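Local coordinates for putative thiosugar synthase (Amycolatopsis orientalis, PDB 4N6F) that acts as a ThiG-like thiosugar synthase in 2-thiosugar biosynthesis, using sulphur delivered by carrier proteins co-opted from primary metabolism, at the interface of chains A and B. Residues are numbered along the deposited sequence; one frame, centred on the assembly and turned at random. Chains: chain A/B, Putative thiosugar synthase.

Contact 1: the interface of chains A and B. Residues chain A 199-201; chain B 205, 208, 243, 248, 252.
The carboxylate of B:Glu208 and the guanidinium of A:Arg201 form the salt bridge of this patch, A:Arg201 NH2 to B:Glu208 OE2 at 2.7 Å. NH2 comes in nearly along the C-O axis, but OE2 lies 27° out of the guanidinium plane. With chi1 at 79°, CG of A:Arg201 is tucked on the side of both backbone neighbours, and the chain, extended from CG to NE, runs past the carboxylate. Among the hydrogen bonds, A:Ser199 OG donates to B:Glu208 OE2 from its syn side at 2.6 Å, so that oxygen takes two donors from chain A. The other oxygen, B:Glu208 OE1, is met at 2.9 Å by A:Arg201 N, 40° out of the carboxylate plane. From the opposite face B:Ser243 OG donates to B:Glu208 OE1 at 2.7 Å, a second-shell bond likely to limit rotation of the carboxylate. Packing is lighter: A:Arg201 CD rests on B:Glu205 CG at 3.6 Å, and B:Val252 CG1 lies 3.9 Å from A:Arg201 CZ. A glutamine in place of B:Glu208 would probably leave the A:Arg201 guanidinium without its charge partner and turn an N-H towards one of the donors. A:Ser199 directly precedes helix 200-208 of chain A, so the carboxylate meets that helix's amino end, whose dipole may help stabilise its charge; B:Glu208 itself closes the equivalent helix of chain B.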
# COMPACT_ATOMS: atom_id res chain seq x y z
N SER A 199 9.36 0.78 2.69
CA SER A 199 8.29 1.77 2.76
C SER A 199 6.91 1.13 2.84
O SER A 199 6.77 -0.10 2.77
CB SER A 199 8.34 2.69 1.53
OG SER A 199 7.94 2.00 0.36
N ALA A 200 5.89 1.98 2.97
CA ALA A 200 4.51 1.54 3.14
C ALA A 200 3.98 0.63 2.02
O ALA A 200 3.17 -0.26 2.28
CB ALA A 200 3.60 2.75 3.28
N ARG A 201 4.42 0.86 0.79
CA ARG A 201 3.97 0.03 -0.33
C ARG A 201 4.41 -1.43 -0.20
O ARG A 201 3.72 -2.31 -0.69
CB ARG A 201 4.42 0.60 -1.67
CG ARG A 201 5.86 0.31 -2.04
CD ARG A 201 6.12 0.72 -3.48
NE ARG A 201 7.50 0.46 -3.88
CZ ARG A 201 8.50 1.34 -3.80
NH1 ARG A 201 9.72 0.98 -4.20
NH2 ARG A 201 8.30 2.57 -3.34
N GLU B 205 1.86 2.50 -4.07
CA GLU B 205 3.05 2.67 -4.88
C GLU B 205 3.01 3.97 -5.70
O GLU B 205 3.95 4.75 -5.68
CB GLU B 205 3.24 1.46 -5.79
CG GLU B 205 4.53 1.50 -6.61
CD GLU B 205 4.70 0.29 -7.50
OE1 GLU B 205 5.70 0.24 -8.24
OE2 GLU B 205 3.83 -0.62 -7.48
N GLU B 208 3.74 6.91 -3.64
CA GLU B 208 5.17 6.95 -3.29
C GLU B 208 6.05 7.42 -4.45
O GLU B 208 7.21 7.74 -4.25
CB GLU B 208 5.64 5.59 -2.77
CG GLU B 208 5.14 5.26 -1.37
CD GLU B 208 5.74 4.00 -0.77
OE1 GLU B 208 5.28 3.59 0.33
OE2 GLU B 208 6.68 3.41 -1.36
N SER B 243 3.66 7.97 3.46
CA SER B 243 4.94 7.33 3.21
C SER B 243 5.85 8.29 2.42
O SER B 243 6.99 8.55 2.81
CB SER B 243 4.71 6.04 2.42
OG SER B 243 5.89 5.29 2.29
N PRO B 248 11.21 8.38 2.70
CA PRO B 248 11.70 7.01 2.86
C PRO B 248 13.20 6.89 2.64
O PRO B 248 13.79 7.68 1.90
CB PRO B 248 10.95 6.22 1.78
CG PRO B 248 9.90 7.13 1.24
CD PRO B 248 10.33 8.53 1.53
N VAL B 252 14.65 2.96 -1.48
CA VAL B 252 13.27 2.78 -1.92
C VAL B 252 13.06 3.48 -3.27
O VAL B 252 12.36 2.96 -4.14
CB VAL B 252 12.26 3.30 -0.87
CG1 VAL B 252 10.84 3.28 -1.41
CG2 VAL B 252 12.36 2.47 0.40

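Contact 2: the interface of chains A and B. Residues chain A 200, 228, 231-232, 235; chain B 239, 242-243, 246.
B:Leu242 lies against A:Ala232 where two copies of the long helix 226-245 pack antiparallel in this ThiG-family TIM-barrel protein. The direction follows from the pairing: A:Leu228 faces B:Ser246, A:Ala232 faces B:Leu242 and A:Gln235 faces B:Ala239, so numbers rise in one chain as they fall in the other. B:Leu242 buries 61 Å² against chain A, and its side chain can be followed outward. B:Leu242 CB makes the nearest contact, 3.6 Å from A:Ala232 CB. CG is the branch point and stands farther from chain A; it is anti to the carbonyl carbon (chi1 -76°), which sends the two methyls over the flank of the chain A helix. One of them, B:Leu242 CD1, continues the chain outward and comes to 4.4 Å from A:Ala231 CB. The second, B:Leu242 CD2, turns towards A:Leu228, with 4.6 Å to A:Leu228 CG, a looser approach than that at CB.

The small residues allow close approach of the backbones. A:Ala232 CB sits over the chain B helix, 3.5 Å from B:Ala239 O and 3.8 Å from B:Ser243 CA. In the reverse sense, B:Ala239 CB points at chain A and lies 3.7 Å from A:Gln235 CB. From CG onward the glutamine leads away from B:Ala239, the chain bending again at chi2, and CB does the touching.

At the other end of the patch, A:Leu228 CB meets B:Ser246 CB at 3.6 Å. The serine hydroxyl is used within its own chain: a chi1 of 80° folds B:Ser246 OG back over its own backbone, where it donates to B:Ser243 O at 2.6 Å. That bond ties the residue just beyond helix 226-245 back to its last turn and presents the methylene to the leucine.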
# COMPACT_ATOMS: atom_id res chain seq x y z
N ALA A 200 5.89 1.98 2.97
CA ALA A 200 4.51 1.54 3.14
C ALA A 200 3.98 0.63 2.02
O ALA A 200 3.17 -0.26 2.28
CB ALA A 200 3.60 2.75 3.28
N LEU A 228 5.99 9.54 10.90
CA LEU A 228 5.12 9.52 9.73
C LEU A 228 5.17 8.18 8.98
O LEU A 228 4.15 7.74 8.47
CB LEU A 228 5.49 10.64 8.74
CG LEU A 228 4.67 11.93 8.74
CD1 LEU A 228 4.49 12.49 10.14
CD2 LEU A 228 5.35 12.96 7.84
N ALA A 231 3.33 5.63 11.00
CA ALA A 231 1.90 5.87 10.78
C ALA A 231 1.45 5.39 9.42
O ALA A 231 0.39 4.77 9.29
CB ALA A 231 1.56 7.35 10.95
N ALA A 232 2.26 5.68 8.41
CA ALA A 232 1.97 5.26 7.05
C ALA A 232 1.91 3.74 6.93
O ALA A 232 1.08 3.20 6.20
CB ALA A 232 3.03 5.80 6.10
N GLN A 235 -1.32 2.22 8.35
CA GLN A 235 -2.40 2.41 7.39
C GLN A 235 -2.27 1.45 6.23
O GLN A 235 -3.26 0.89 5.78
CB GLN A 235 -2.40 3.85 6.86
CG GLN A 235 -2.76 4.89 7.91
CD GLN A 235 -4.13 4.66 8.51
OE1 GLN A 235 -4.33 4.85 9.72
NE2 GLN A 235 -5.07 4.24 7.69
N ALA B 239 -1.96 6.10 3.02
CA ALA B 239 -0.72 5.46 3.43
C ALA B 239 0.44 5.83 2.52
O ALA B 239 1.52 6.17 2.99
CB ALA B 239 -0.89 3.94 3.45
N LEU B 242 1.35 9.52 3.08
CA LEU B 242 2.13 9.64 4.31
C LEU B 242 3.55 9.10 4.15
O LEU B 242 4.51 9.68 4.66
CB LEU B 242 1.45 8.94 5.48
CG LEU B 242 0.26 9.65 6.10
CD1 LEU B 242 -0.31 8.78 7.21
CD2 LEU B 242 0.66 11.01 6.65
N SER B 243 3.66 7.97 3.46
CA SER B 243 4.94 7.33 3.21
C SER B 243 5.85 8.29 2.42
O SER B 243 6.99 8.55 2.81
CB SER B 243 4.71 6.04 2.42
OG SER B 243 5.89 5.29 2.29
N SER B 246 7.01 11.18 4.48
CA SER B 246 7.95 10.78 5.54
C SER B 246 9.43 10.76 5.10
O SER B 246 10.33 10.68 5.94
CB SER B 246 7.58 9.39 6.08
OG SER B 246 8.03 8.36 5.21

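Contact 1 and contact 2 are neighbouring parts of one two-fold symmetric interface, the centres of their C-alpha atoms about 8 Å apart. They share A:Ala200 and B:Ser243, so the start of helix 200-208 in chain A and the last turns of helix 226-245 in chain B belong to both. Contact 1 is mainly polar and charged, contact 2 mainly apolar, which suggests that directional bonds could set the register of the closely packed helices. Symmetry gives each patch a twin with the chains exchanged. Such a pairing would suit a dimer, although the structure alone does not show the state in solution.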